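Local coordinates for putative exported protein (PDB 3FZX) that is of unconfirmed function but binds calcium and, as a putative exported protein with a YmcC-like barrel fold, may bind lipid, at residues F9-Q14 / G67-R72; Y36-A41 / M48-N53; N139-S144 / I174-E179. One frame throughout, in Å; residues are numbered along the deposited sequence. Where two conformers were deposited one is given.

Contact 1: residues F9-Q14 / G67-R72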
ATOM      1  N   PHE A   9      -8.462   4.862  16.112  1.00 33.77           N
ATOM      2  CA  PHE A   9      -8.347   3.890  15.027  1.00 32.61           C
ATOM      3  C   PHE A   9      -9.641   4.002  14.214  1.00 33.46           C
ATOM      4  O   PHE A   9     -10.697   3.594  14.672  1.00 35.22           O
ATOM      5  CB  PHE A   9      -8.136   2.489  15.635  1.00 29.12           C
ATOM      6  CG  PHE A   9      -7.670   1.451  14.659  1.00 28.33           C
ATOM      7  CD1 PHE A   9      -8.583   0.686  13.954  1.00 29.63           C
ATOM      8  CD2 PHE A   9      -6.319   1.204  14.482  1.00 30.38           C
ATOM      9  CE1 PHE A   9      -8.165  -0.281  13.049  1.00 30.76           C
ATOM     10  CE2 PHE A   9      -5.870   0.237  13.576  1.00 27.38           C
ATOM     11  CZ  PHE A   9      -6.794  -0.528  12.868  1.00 31.76           C
ATOM     12  N   PHE A  10      -9.554   4.543  13.003  1.00 34.95           N
ATOM     13  CA  PHE A  10     -10.741   4.869  12.195  1.00 34.50           C
ATOM     14  C   PHE A  10     -11.211   3.732  11.305  1.00 34.68           C
ATOM     15  O   PHE A  10     -11.241   3.868  10.102  1.00 32.16           O
ATOM     16  CB  PHE A  10     -10.417   6.112  11.360  1.00 35.35           C
ATOM     17  CG  PHE A  10     -10.100   7.285  12.204  1.00 30.67           C
ATOM     18  CD1 PHE A  10     -11.092   7.842  13.006  1.00 31.88           C
ATOM     19  CD2 PHE A  10      -8.809   7.771  12.298  1.00 37.92           C
ATOM     20  CE1 PHE A  10     -10.820   8.913  13.835  1.00 33.53           C
ATOM     21  CE2 PHE A  10      -8.524   8.835  13.130  1.00 32.91           C
ATOM     22  CZ  PHE A  10      -9.538   9.415  13.899  1.00 35.52           C
ATOM     23  N   PHE A  11     -11.576   2.611  11.923  1.00 33.89           N
ATOM     24  CA  PHE A  11     -12.002   1.401  11.219  1.00 34.14           C
ATOM     25  C   PHE A  11     -12.433   0.380  12.277  1.00 33.56           C
ATOM     26  O   PHE A  11     -11.930   0.401  13.388  1.00 33.83           O
ATOM     27  CB  PHE A  11     -10.839   0.809  10.366  1.00 33.13           C
ATOM     28  CG  PHE A  11     -11.298  -0.178   9.326  1.00 28.73           C
ATOM     29  CD1 PHE A  11     -11.916   0.273   8.151  1.00 33.11           C
ATOM     30  CD2 PHE A  11     -11.120  -1.535   9.502  1.00 34.43           C
ATOM     31  CE1 PHE A  11     -12.362  -0.617   7.184  1.00 35.83           C
ATOM     32  CE2 PHE A  11     -11.543  -2.456   8.521  1.00 32.82           C
ATOM     33  CZ  PHE A  11     -12.180  -2.002   7.374  1.00 38.19           C
ATOM     34  N   PRO A  12     -13.377  -0.510  11.961  1.00 34.91           N
ATOM     35  CA  PRO A  12     -13.683  -1.509  12.979  1.00 33.80           C
ATOM     36  C   PRO A  12     -12.465  -2.352  13.333  1.00 34.27           C
ATOM     37  O   PRO A  12     -11.620  -2.612  12.482  1.00 33.35           O
ATOM     38  CB  PRO A  12     -14.747  -2.372  12.311  1.00 34.65           C
ATOM     39  CG  PRO A  12     -14.601  -2.095  10.868  1.00 34.28           C
ATOM     40  CD  PRO A  12     -14.270  -0.652  10.804  1.00 34.85           C
ATOM     41  N   ASN A  13     -12.379  -2.758  14.591  1.00 34.90           N
ATOM     42  CA  ASN A  13     -11.250  -3.515  15.048  1.00 36.92           C
ATOM     43  C   ASN A  13     -11.541  -4.731  15.936  1.00 38.44           C
ATOM     44  O   ASN A  13     -10.614  -5.326  16.427  1.00 36.73           O
ATOM     45  CB  ASN A  13     -10.220  -2.548  15.664  1.00 38.79           C
ATOM     46  CG  ASN A  13     -10.817  -1.636  16.671  1.00 40.34           C
ATOM     47  OD1 ASN A  13     -10.907  -2.007  17.814  1.00 41.14           O
ATOM     48  ND2 ASN A  13     -11.238  -0.428  16.257  1.00 32.33           N
ATOM     49  N   GLN A  14     -12.804  -5.134  16.097  1.00 39.19           N
ATOM     50  CA  GLN A  14     -13.128  -6.391  16.802  1.00 40.13           C
ATOM     51  C   GLN A  14     -13.261  -7.506  15.792  1.00 40.30           C
ATOM     52  O   GLN A  14     -14.029  -7.375  14.852  1.00 40.21           O
ATOM     53  CB  GLN A  14     -14.470  -6.310  17.542  1.00 39.40           C
ATOM     54  CG  GLN A  14     -14.633  -5.122  18.440  1.00 47.24           C
ATOM     55  CD  GLN A  14     -15.932  -5.155  19.257  1.00 59.30           C
ATOM     56  OE1 GLN A  14     -16.741  -6.108  19.181  1.00 58.94           O
ATOM     57  NE2 GLN A  14     -16.144  -4.097  20.032  1.00 56.18           N
ATOM     58  N   GLY A  67     -12.075  -8.997  -1.781  1.00 45.70           N
ATOM     59  CA  GLY A  67     -10.660  -9.062  -1.501  1.00 45.20           C
ATOM     60  C   GLY A  67     -10.399  -8.806  -0.038  1.00 45.42           C
ATOM     61  O   GLY A  67     -11.294  -8.965   0.808  1.00 42.84           O
ATOM     62  N   GLN A  68      -9.160  -8.452   0.254  1.00 44.34           N
ATOM     63  CA  GLN A  68      -8.765  -8.141   1.599  1.00 45.35           C
ATOM     64  C   GLN A  68      -8.201  -6.758   1.583  1.00 44.76           C
ATOM     65  O   GLN A  68      -7.751  -6.277   0.556  1.00 44.70           O
ATOM     66  CB  GLN A  68      -7.723  -9.117   2.108  1.00 46.76           C
ATOM     67  CG  GLN A  68      -8.266 -10.510   2.277  1.00 56.31           C
ATOM     68  CD  GLN A  68      -7.404 -11.358   3.195  1.00 64.60           C
ATOM     69  OE1 GLN A  68      -7.906 -11.978   4.126  1.00 75.60           O
ATOM     70  NE2 GLN A  68      -6.097 -11.374   2.949  1.00 72.07           N
HETATM   71  N   MSE A  69      -8.273  -6.102   2.728  1.00 43.70           N
HETATM   72  CA  MSE A  69      -7.679  -4.791   2.895  1.00 43.77           C
HETATM   73  C   MSE A  69      -7.125  -4.649   4.308  1.00 39.27           C
HETATM   74  O   MSE A  69      -7.334  -5.531   5.152  1.00 36.98           O
HETATM   75  CB  MSE A  69      -8.676  -3.710   2.515  1.00 45.04           C
HETATM   76  CG  MSE A  69     -10.047  -3.909   3.043  1.00 56.83           C
HETATM   77 SE   MSE A  69     -10.262  -2.729   4.475  0.75 89.01          SE
HETATM   78  CE  MSE A  69     -10.711  -1.148   3.366  1.00 52.97           C
ATOM     79  N   VAL A  70      -6.420  -3.553   4.543  1.00 35.75           N
ATOM     80  CA  VAL A  70      -5.778  -3.334   5.823  0.50 36.24           C
ATOM     81  C   VAL A  70      -6.013  -1.937   6.375  1.00 35.90           C
ATOM     82  O   VAL A  70      -6.023  -0.959   5.630  1.00 37.14           O
ATOM     83  CB  VAL A  70      -4.276  -3.640   5.700  0.50 36.35           C
ATOM     84  CG1 VAL A  70      -3.535  -3.305   6.985  0.50 34.31           C
ATOM     85  CG2 VAL A  70      -4.114  -5.114   5.346  0.50 34.78           C
ATOM     86  N   ALA A  71      -6.239  -1.876   7.691  1.00 35.82           N
ATOM     87  CA  ALA A  71      -6.328  -0.630   8.451  1.00 35.36           C
ATOM     88  C   ALA A  71      -5.235  -0.764   9.509  1.00 36.42           C
ATOM     89  O   ALA A  71      -5.030  -1.868  10.041  1.00 34.83           O
ATOM     90  CB  ALA A  71      -7.664  -0.492   9.128  1.00 33.69           C
ATOM     91  N   ARG A  72      -4.545   0.340   9.818  1.00 35.11           N
ATOM     92  CA  ARG A  72      -3.458   0.309  10.767  1.00 34.49           C
ATOM     93  C   ARG A  72      -3.111   1.613  11.468  1.00 34.84           C
ATOM     94  O   ARG A  72      -3.295   2.698  10.932  1.00 31.39           O
ATOM     95  CB  ARG A  72      -2.162  -0.229  10.131  1.00 36.21           C
ATOM     96  CG  ARG A  72      -1.529   0.663   9.099  1.00 40.40           C
ATOM     97  CD  ARG A  72      -0.049   0.340   8.764  1.00 39.09           C
ATOM     98  NE  ARG A  72       0.193  -1.043   8.365  1.00 41.19           N
ATOM     99  CZ  ARG A  72       1.253  -1.471   7.674  1.00 37.68           C
ATOM    100  NH1 ARG A  72       2.163  -0.628   7.197  1.00 36.89           N
ATOM    101  NH2 ARG A  72       1.380  -2.768   7.410  1.00 38.90           N
TER

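Contact 2: residues Y36-A41 / M48-N53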
ATOM      1  N   TYR A  36     -17.697  -4.881   4.899  1.00 39.09           N
ATOM      2  CA  TYR A  36     -16.378  -5.173   5.437  1.00 39.68           C
ATOM      3  C   TYR A  36     -16.558  -6.116   6.609  1.00 40.35           C
ATOM      4  O   TYR A  36     -17.481  -5.932   7.409  1.00 40.54           O
ATOM      5  CB  TYR A  36     -15.732  -3.905   5.983  1.00 39.92           C
ATOM      6  CG  TYR A  36     -15.262  -2.910   4.972  1.00 47.36           C
ATOM      7  CD1 TYR A  36     -14.177  -3.198   4.139  1.00 64.58           C
ATOM      8  CD2 TYR A  36     -15.833  -1.639   4.895  1.00 53.06           C
ATOM      9  CE1 TYR A  36     -13.685  -2.243   3.211  1.00 62.85           C
ATOM     10  CE2 TYR A  36     -15.363  -0.688   3.983  1.00 57.47           C
ATOM     11  CZ  TYR A  36     -14.290  -0.991   3.141  1.00 63.01           C
ATOM     12  OH  TYR A  36     -13.827  -0.040   2.242  1.00 62.99           O
ATOM     13  N   ARG A  37     -15.689  -7.113   6.730  1.00 38.89           N
ATOM     14  CA  ARG A  37     -15.661  -7.967   7.914  1.00 39.10           C
ATOM     15  C   ARG A  37     -14.221  -8.074   8.451  1.00 36.93           C
ATOM     16  O   ARG A  37     -13.289  -8.436   7.703  1.00 36.03           O
ATOM     17  CB  ARG A  37     -16.234  -9.349   7.611  1.00 39.70           C
ATOM     18  CG  ARG A  37     -16.298 -10.263   8.848  1.00 53.05           C
ATOM     19  CD  ARG A  37     -16.766 -11.694   8.545  1.00 64.35           C
ATOM     20  NE  ARG A  37     -16.161 -12.299   7.354  1.00 75.35           N
ATOM     21  CZ  ARG A  37     -14.930 -12.817   7.274  1.00 81.89           C
ATOM     22  NH1 ARG A  37     -14.092 -12.811   8.316  1.00 85.40           N
ATOM     23  NH2 ARG A  37     -14.529 -13.338   6.118  1.00 81.79           N
ATOM     24  N   VAL A  38     -14.050  -7.745   9.733  1.00 35.53           N
ATOM     25  CA  VAL A  38     -12.759  -7.822  10.398  1.00 36.29           C
ATOM     26  C   VAL A  38     -12.362  -9.292  10.532  1.00 37.16           C
ATOM     27  O   VAL A  38     -13.061 -10.062  11.191  1.00 38.18           O
ATOM     28  CB  VAL A  38     -12.794  -7.176  11.798  1.00 38.25           C
ATOM     29  CG1 VAL A  38     -11.456  -7.428  12.536  1.00 39.31           C
ATOM     30  CG2 VAL A  38     -13.089  -5.682  11.702  1.00 29.78           C
ATOM     31  N   ASP A  39     -11.278  -9.678   9.870  1.00 39.80           N
ATOM     32  CA  ASP A  39     -10.778 -11.064   9.879  1.00 43.23           C
ATOM     33  C   ASP A  39      -9.832 -11.264  11.052  1.00 44.11           C
ATOM     34  O   ASP A  39      -9.987 -12.199  11.808  1.00 45.34           O
ATOM     35  CB  ASP A  39     -10.035 -11.395   8.581  1.00 45.47           C
ATOM     36  CG  ASP A  39      -9.876 -12.915   8.354  1.00 57.05           C
ATOM     37  OD1 ASP A  39     -10.909 -13.590   8.182  1.00 70.75           O
ATOM     38  OD2 ASP A  39      -8.737 -13.440   8.316  1.00 66.33           O
ATOM     39  N   GLN A  40      -8.869 -10.365  11.222  1.00 44.30           N
ATOM     40  CA  GLN A  40      -7.891 -10.494  12.296  1.00 45.88           C
ATOM     41  C   GLN A  40      -7.408  -9.140  12.776  1.00 41.51           C
ATOM     42  O   GLN A  40      -7.254  -8.236  11.981  1.00 39.45           O
ATOM     43  CB  GLN A  40      -6.677 -11.291  11.793  1.00 49.70           C
ATOM     44  CG  GLN A  40      -6.866 -12.815  11.742  1.00 61.00           C
ATOM     45  CD  GLN A  40      -7.151 -13.429  13.123  1.00 66.21           C
ATOM     46  OE1 GLN A  40      -6.500 -13.087  14.114  1.00 75.88           O
ATOM     47  NE2 GLN A  40      -8.126 -14.334  13.183  1.00 65.93           N
ATOM     48  N   ALA A  41      -7.181  -9.008  14.079  1.00 38.31           N
ATOM     49  CA  ALA A  41      -6.567  -7.809  14.646  1.00 36.57           C
ATOM     50  C   ALA A  41      -5.270  -8.264  15.284  1.00 36.69           C
ATOM     51  O   ALA A  41      -5.273  -9.222  16.035  1.00 38.72           O
ATOM     52  CB  ALA A  41      -7.452  -7.180  15.647  1.00 34.12           C
HETATM   53  N   MSE A  48      -1.831  -0.995  16.150  1.00 37.92           N
HETATM   54  CA  MSE A  48      -2.567  -2.180  15.718  1.00 37.04           C
HETATM   55  C   MSE A  48      -2.635  -2.356  14.192  1.00 36.48           C
HETATM   56  O   MSE A  48      -2.578  -1.383  13.441  1.00 34.73           O
HETATM   57  CB  MSE A  48      -3.981  -2.020  16.279  1.00 36.01           C
HETATM   58  CG  MSE A  48      -5.029  -3.007  15.860  1.00 40.07           C
HETATM   59 SE   MSE A  48      -6.455  -2.970  17.281  0.75 51.60          SE
HETATM   60  CE  MSE A  48      -6.945  -1.065  17.132  1.00 45.03           C
ATOM     61  N   GLU A  49      -2.774  -3.609  13.762  1.00 35.21           N
ATOM     62  CA  GLU A  49      -2.985  -3.968  12.370  1.00 34.90           C
ATOM     63  C   GLU A  49      -4.293  -4.754  12.271  1.00 35.55           C
ATOM     64  O   GLU A  49      -4.468  -5.746  12.987  1.00 36.62           O
ATOM     65  CB  GLU A  49      -1.864  -4.862  11.869  1.00 33.53           C
ATOM     66  CG  GLU A  49      -1.908  -5.118  10.362  1.00 33.48           C
ATOM     67  CD  GLU A  49      -1.042  -4.153   9.581  1.00 39.65           C
ATOM     68  OE1 GLU A  49      -0.768  -3.030  10.075  1.00 37.88           O
ATOM     69  OE2 GLU A  49      -0.610  -4.532   8.461  1.00 36.23           O
ATOM     70  N   VAL A  50      -5.193  -4.329  11.383  1.00 33.98           N
ATOM     71  CA  VAL A  50      -6.479  -5.027  11.164  1.00 34.43           C
ATOM     72  C   VAL A  50      -6.544  -5.471   9.710  1.00 35.10           C
ATOM     73  O   VAL A  50      -6.368  -4.659   8.820  1.00 36.52           O
ATOM     74  CB  VAL A  50      -7.702  -4.129  11.477  1.00 35.42           C
ATOM     75  CG1 VAL A  50      -9.000  -4.715  10.886  1.00 33.67           C
ATOM     76  CG2 VAL A  50      -7.859  -3.901  12.969  1.00 28.77           C
ATOM     77  N   VAL A  51      -6.752  -6.761   9.477  1.00 34.68           N
ATOM     78  CA  VAL A  51      -6.954  -7.304   8.144  1.00 33.65           C
ATOM     79  C   VAL A  51      -8.465  -7.554   8.041  1.00 35.06           C
ATOM     80  O   VAL A  51      -9.037  -8.255   8.888  1.00 33.04           O
ATOM     81  CB  VAL A  51      -6.141  -8.623   7.946  1.00 37.06           C
ATOM     82  CG1 VAL A  51      -6.527  -9.338   6.645  1.00 33.70           C
ATOM     83  CG2 VAL A  51      -4.615  -8.346   7.975  1.00 33.44           C
ATOM     84  N   ALA A  52      -9.115  -6.966   7.029  1.00 34.89           N
ATOM     85  CA  ALA A  52     -10.552  -7.170   6.819  1.00 38.29           C
ATOM     86  C   ALA A  52     -10.823  -7.675   5.408  1.00 39.26           C
ATOM     87  O   ALA A  52     -10.102  -7.332   4.495  1.00 39.49           O
ATOM     88  CB  ALA A  52     -11.316  -5.885   7.059  1.00 35.27           C
ATOM     89  N   ASN A  53     -11.847  -8.511   5.264  1.00 40.52           N
ATOM     90  CA  ASN A  53     -12.363  -8.919   3.954  1.00 42.34           C
ATOM     91  C   ASN A  53     -13.435  -7.941   3.498  1.00 41.87           C
ATOM     92  O   ASN A  53     -14.273  -7.547   4.306  1.00 43.18           O
ATOM     93  CB  ASN A  53     -13.016 -10.286   4.041  1.00 42.21           C
ATOM     94  CG  ASN A  53     -12.053 -11.358   4.483  1.00 51.42           C
ATOM     95  OD1 ASN A  53     -12.380 -12.173   5.337  1.00 70.89           O
ATOM     96  ND2 ASN A  53     -10.856 -11.356   3.929  1.00 57.16           N
TER

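Contact 3: residues N139-S144 / I174-E179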
ATOM      1  N   ASN A 139     -10.264  -2.796 -19.687  1.00 33.30           N
ATOM      2  CA  ASN A 139     -11.091  -2.475 -18.543  1.00 33.80           C
ATOM      3  C   ASN A 139     -10.196  -2.134 -17.350  1.00 34.34           C
ATOM      4  O   ASN A 139      -9.922  -2.978 -16.514  1.00 32.81           O
ATOM      5  CB  ASN A 139     -12.059  -3.614 -18.205  1.00 31.75           C
ATOM      6  CG  ASN A 139     -12.930  -3.292 -17.031  1.00 31.31           C
ATOM      7  OD1 ASN A 139     -13.189  -2.126 -16.755  1.00 34.48           O
ATOM      8  ND2 ASN A 139     -13.357  -4.321 -16.295  1.00 32.26           N
ATOM      9  N   ARG A 140      -9.743  -0.886 -17.303  1.00 34.79           N
ATOM     10  CA  ARG A 140      -8.995  -0.373 -16.163  1.00 34.48           C
ATOM     11  C   ARG A 140      -9.371   1.068 -15.827  1.00 35.17           C
ATOM     12  O   ARG A 140      -9.995   1.761 -16.631  1.00 37.51           O
ATOM     13  CB  ARG A 140      -7.502  -0.463 -16.434  1.00 32.43           C
ATOM     14  CG  ARG A 140      -6.993   0.359 -17.561  1.00 31.64           C
ATOM     15  CD  ARG A 140      -5.546   0.010 -17.818  1.00 27.88           C
ATOM     16  NE  ARG A 140      -4.920   0.935 -18.758  1.00 29.95           N
ATOM     17  CZ  ARG A 140      -5.123   0.936 -20.081  1.00 30.61           C
ATOM     18  NH1 ARG A 140      -5.970   0.098 -20.671  1.00 30.72           N
ATOM     19  NH2 ARG A 140      -4.499   1.813 -20.820  1.00 29.34           N
ATOM     20  N   ALA A 141      -8.944   1.521 -14.653  1.00 34.73           N
ATOM     21  CA  ALA A 141      -9.274   2.853 -14.183  1.00 33.65           C
ATOM     22  C   ALA A 141      -8.226   3.331 -13.191  1.00 33.24           C
ATOM     23  O   ALA A 141      -7.574   2.518 -12.548  1.00 33.90           O
ATOM     24  CB  ALA A 141     -10.659   2.819 -13.510  1.00 29.66           C
ATOM     25  N   GLU A 142      -8.087   4.646 -13.074  1.00 33.85           N
ATOM     26  CA  GLU A 142      -7.265   5.283 -12.047  1.00 35.64           C
ATOM     27  C   GLU A 142      -8.071   6.361 -11.317  1.00 36.56           C
ATOM     28  O   GLU A 142      -8.689   7.228 -11.971  1.00 33.11           O
ATOM     29  CB  GLU A 142      -6.043   5.920 -12.659  1.00 35.81           C
ATOM     30  CG  GLU A 142      -5.138   6.640 -11.646  1.00 42.01           C
ATOM     31  CD  GLU A 142      -3.923   7.274 -12.302  1.00 42.73           C
ATOM     32  OE1 GLU A 142      -2.909   6.594 -12.517  1.00 50.21           O
ATOM     33  OE2 GLU A 142      -3.967   8.477 -12.592  1.00 54.74           O
ATOM     34  N   ILE A 143      -8.074   6.306  -9.981  1.00 34.83           N
ATOM     35  CA  ILE A 143      -8.729   7.350  -9.160  1.00 35.94           C
ATOM     36  C   ILE A 143      -7.679   8.051  -8.295  1.00 36.39           C
ATOM     37  O   ILE A 143      -7.099   7.444  -7.383  1.00 37.62           O
ATOM     38  CB  ILE A 143      -9.848   6.817  -8.243  1.00 36.33           C
ATOM     39  CG1 ILE A 143     -10.919   6.047  -9.041  1.00 41.10           C
ATOM     40  CG2 ILE A 143     -10.555   8.011  -7.525  1.00 34.15           C
ATOM     41  CD1 ILE A 143     -11.868   5.215  -8.166  1.00 37.47           C
ATOM     42  N   SER A 144      -7.427   9.313  -8.594  1.00 35.74           N
ATOM     43  CA  SER A 144      -6.454  10.099  -7.851  0.50 37.70           C
ATOM     44  C   SER A 144      -7.185  11.025  -6.894  1.00 37.88           C
ATOM     45  O   SER A 144      -8.062  11.778  -7.320  1.00 36.71           O
ATOM     46  CB  SER A 144      -5.608  10.921  -8.810  0.50 39.06           C
ATOM     47  OG  SER A 144      -4.431  11.353  -8.151  0.50 46.59           O
ATOM     48  N   ILE A 174     -10.571  11.026 -12.195  1.00 41.80           N
ATOM     49  CA  ILE A 174     -10.910   9.644 -12.522  1.00 41.17           C
ATOM     50  C   ILE A 174     -10.675   9.446 -14.014  1.00 40.82           C
ATOM     51  O   ILE A 174     -11.284  10.128 -14.831  1.00 43.74           O
ATOM     52  CB  ILE A 174     -12.366   9.354 -12.235  1.00 41.72           C
ATOM     53  CG1 ILE A 174     -12.685   9.654 -10.770  1.00 38.44           C
ATOM     54  CG2 ILE A 174     -12.701   7.913 -12.666  1.00 38.54           C
ATOM     55  CD1 ILE A 174     -14.145   9.980 -10.524  1.00 47.66           C
ATOM     56  N   TRP A 175      -9.776   8.542 -14.364  1.00 37.29           N
ATOM     57  CA  TRP A 175      -9.459   8.263 -15.739  1.00 34.82           C
ATOM     58  C   TRP A 175      -9.748   6.813 -16.055  1.00 36.17           C
ATOM     59  O   TRP A 175      -9.452   5.941 -15.257  1.00 38.53           O
ATOM     60  CB  TRP A 175      -7.999   8.524 -15.970  1.00 33.86           C
ATOM     61  CG  TRP A 175      -7.585   8.214 -17.379  1.00 40.40           C
ATOM     62  CD1 TRP A 175      -7.620   9.062 -18.423  1.00 37.25           C
ATOM     63  CD2 TRP A 175      -7.101   6.959 -17.893  1.00 39.26           C
ATOM     64  NE1 TRP A 175      -7.189   8.439 -19.553  1.00 34.58           N
ATOM     65  CE2 TRP A 175      -6.868   7.142 -19.267  1.00 42.99           C
ATOM     66  CE3 TRP A 175      -6.859   5.700 -17.326  1.00 39.94           C
ATOM     67  CZ2 TRP A 175      -6.372   6.114 -20.102  1.00 38.12           C
ATOM     68  CZ3 TRP A 175      -6.378   4.671 -18.150  1.00 38.25           C
ATOM     69  CH2 TRP A 175      -6.149   4.884 -19.526  1.00 39.02           C
ATOM     70  N   THR A 176     -10.376   6.572 -17.198  1.00 38.04           N
ATOM     71  CA  THR A 176     -10.460   5.248 -17.826  1.00 37.02           C
ATOM     72  C   THR A 176     -10.044   5.519 -19.263  1.00 37.97           C
ATOM     73  O   THR A 176      -9.942   6.681 -19.658  1.00 38.36           O
ATOM     74  CB  THR A 176     -11.881   4.648 -17.870  1.00 36.99           C
ATOM     75  OG1 THR A 176     -12.685   5.384 -18.814  1.00 38.61           O
ATOM     76  CG2 THR A 176     -12.511   4.650 -16.520  1.00 31.46           C
ATOM     77  N   PRO A 177      -9.769   4.453 -20.042  1.00 38.51           N
ATOM     78  CA  PRO A 177      -9.459   4.667 -21.462  1.00 40.68           C
ATOM     79  C   PRO A 177     -10.587   5.357 -22.240  1.00 40.68           C
ATOM     80  O   PRO A 177     -10.309   5.943 -23.260  1.00 40.11           O
ATOM     81  CB  PRO A 177      -9.246   3.247 -21.994  1.00 39.80           C
ATOM     82  CG  PRO A 177      -8.848   2.460 -20.776  1.00 39.29           C
ATOM     83  CD  PRO A 177      -9.626   3.035 -19.660  1.00 34.87           C
ATOM     84  N   LYS A 178     -11.828   5.280 -21.757  1.00 41.85           N
ATOM     85  CA  LYS A 178     -12.963   5.939 -22.408  1.00 44.56           C
ATOM     86  C   LYS A 178     -13.225   7.379 -21.959  1.00 47.76           C
ATOM     87  O   LYS A 178     -13.820   8.130 -22.721  1.00 47.46           O
ATOM     88  CB  LYS A 178     -14.238   5.092 -22.256  1.00 44.83           C
ATOM     89  CG  LYS A 178     -14.159   3.820 -23.121  1.00 49.67           C
ATOM     90  CD  LYS A 178     -15.342   2.861 -22.969  1.00 52.93           C
ATOM     91  CE  LYS A 178     -15.278   1.794 -24.070  1.00 61.99           C
ATOM     92  NZ  LYS A 178     -16.362   0.764 -24.018  1.00 66.20           N
ATOM     93  N   GLU A 179     -12.792   7.782 -20.756  1.00 50.64           N
ATOM     94  CA  GLU A 179     -13.036   9.163 -20.275  1.00 51.61           C
ATOM     95  C   GLU A 179     -12.293   9.615 -19.015  1.00 51.12           C
ATOM     96  O   GLU A 179     -11.881   8.796 -18.203  1.00 51.89           O
ATOM     97  CB  GLU A 179     -14.522   9.368 -20.000  1.00 52.61           C
ATOM     98  CG  GLU A 179     -15.146   8.310 -19.111  1.00 55.76           C
ATOM     99  CD  GLU A 179     -16.556   8.674 -18.688  1.00 63.82           C
ATOM    100  OE1 GLU A 179     -17.092   9.691 -19.182  1.00 64.13           O
ATOM    101  OE2 GLU A 179     -17.130   7.948 -17.849  1.00 73.10           O
TER

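Contact 1: residues F9-Q14 / G67-R72
Phe9 meets the strand at Ala71 and Arg72 with the far end of its ring. With CG anti to the backbone N (chi1 -166°), the ring extends to the strand, and CZ lies 3.6 Å from Ala71 O. That oxygen sits at the ring edge, near its plane. CZ also packs 3.8 Å from Ala71 CB. On the neighbouring corner, CE2 comes 3.7 Å from Arg72 CA. The Arg72 CB bond points away from the loop; NE forms a salt bridge with Glu49, and NH1 and NH2 bond to backbone oxygens of Thr128 and Met102 of the second subunit. Phe10 is the centre of an inverse gamma turn, with a weak bond from Phe11 N to Phe9 O. Phe9 and Phe11, flanking it, both reach the strand, while the Phe10 ring meets Tyr189 edge to face.

The fold is a closed antiparallel barrel. Segment 9-14 precedes its first strand and packs on the face of strand 63-74 that carries Met69 and Ala71. Val70 and Arg72 pack on the second subunit. Phe11 points toward this strand. Ala71 CB lies 3.6 Å from Phe11 CD2 and about as close to Phe11 CB. The tip of the ring makes a Met-aromatic contact with selenomethionine Met69. The two side chains meet tip to tip, with SE 3.6 Å from Phe11 CZ. SE stands oblique to the ring, 48° off its normal. Pro12 CD covers one face of the Phe11 ring near the rim. Asn13 ND2 donates to Phe11 O at 3.1 Å, tying the loop back on itself.

Contact 2: residues Y36-A41 / M48-N53
A classic beta bulge interrupts this antiparallel hairpin of strands 30-44 and 47-58. Asp39 and Gln40 both face Val51, shifting the register by one residue. Val51 O accepts two backbone bonds, from Asp39 N at 2.8 Å and from Gln40 N at 3.2 Å. Val51 N returns a bond to Gln40 O. Before the bulge, Arg37 and Asn53 form a hydrogen-bonded pair, with Arg37 N 2.8 Å from Asn53 O.

Their side chains run side by side, pointing the same way. The Arg37 chain is extended to CD and bent at chi3 (44°), turning NE aside. Arg37 NH2 comes 2.6 Å from Asn53 OD1, with guanidinium and amide planes 63° apart. Arg37 NH1 makes a salt bridge at 3.3 Å with OD1 of Asp39, the first bulge residue. It approaches the anti lone pair of OD1, which lies near the guanidinium plane. On the other face, Val38 CG1 touches Val50 CG1 at 4.0 Å, and the two side chains cross at about a right angle.

The Val38, Val50 and Ala52 face is covered by Pro12, Phe9 and Phe11 of the N-terminal loop. Strand 18-25 flanks the hairpin at strand 30-44, and strand 63-74 at strand 47-58.

Contact 3: residues N139-S144 / I174-E179
Glu142 and Trp175 form a hydrogen-bonded pair between strands 136-158 and 161-175, a long antiparallel hairpin of the barrel. Glu142 N donates to Trp175 O at 2.9 Å, and Trp175 N donates back to Glu142 O at 2.9 Å. Both bonds are nearly straight, at 165° and 166°. CA-H...O contacts flank them, from Ala141 CA to Trp175 O and from Ile174 CA to Glu142 O.

Apolar packing lies on the face that carries Ile143 and Ile174. Ile143 CG2 is 4.2 Å from Ile174 CG1, and helix 89-94 covers both side chains. Ala141 CB touches Thr176 CG2 at 4.0 Å.

Polar contacts extend from the hairpin. Glu142 OE1 makes a salt bridge with Arg130. Arg140 NH1 bonds to Lys137 O, and Arg140 NH2 bonds to Glu43 O of the second subunit. Thr176 OG1 accepts from Glu179 N, an ST motif in the turn 176-179, where Thr176 N also bonds to Glu179 O.

The Arg140 guanidinium packs against two side chains. Arg140 CG sits between the backbone N and the carbonyl carbon (chi1 64°), and the chain runs extended from CG to NE, which carries the guanidinium out to Trp175 and Pro177. Pro177 CG lies over one face of the guanidinium, 3.7 Å from Arg140 NH1 and offset toward the rim. Arg140 NH2 reaches the edge of the Trp175 ring, 3.7 Å from CH2 and near the ring plane.

All three contacts belong to one closed antiparallel barrel. Contacts 1 and 2 are neighbours, with centres about 5 Å apart. They meet where strand 47-58 pairs with strand 63-74. The hairpin of contact 2 falls within the span of chain between the two segments of contact 1. The N-terminal loop packs on both this hairpin and strand 63-74. Contact 3 comes later in the chain. Its centre is about 26 Å from that of contact 1, on the opposite side of the chain's centre, and about 28 Å from that of contact 2. It shares the sheet but touches neither. All three reach the second subunit, so distant parts of the barrel contribute to the dimer.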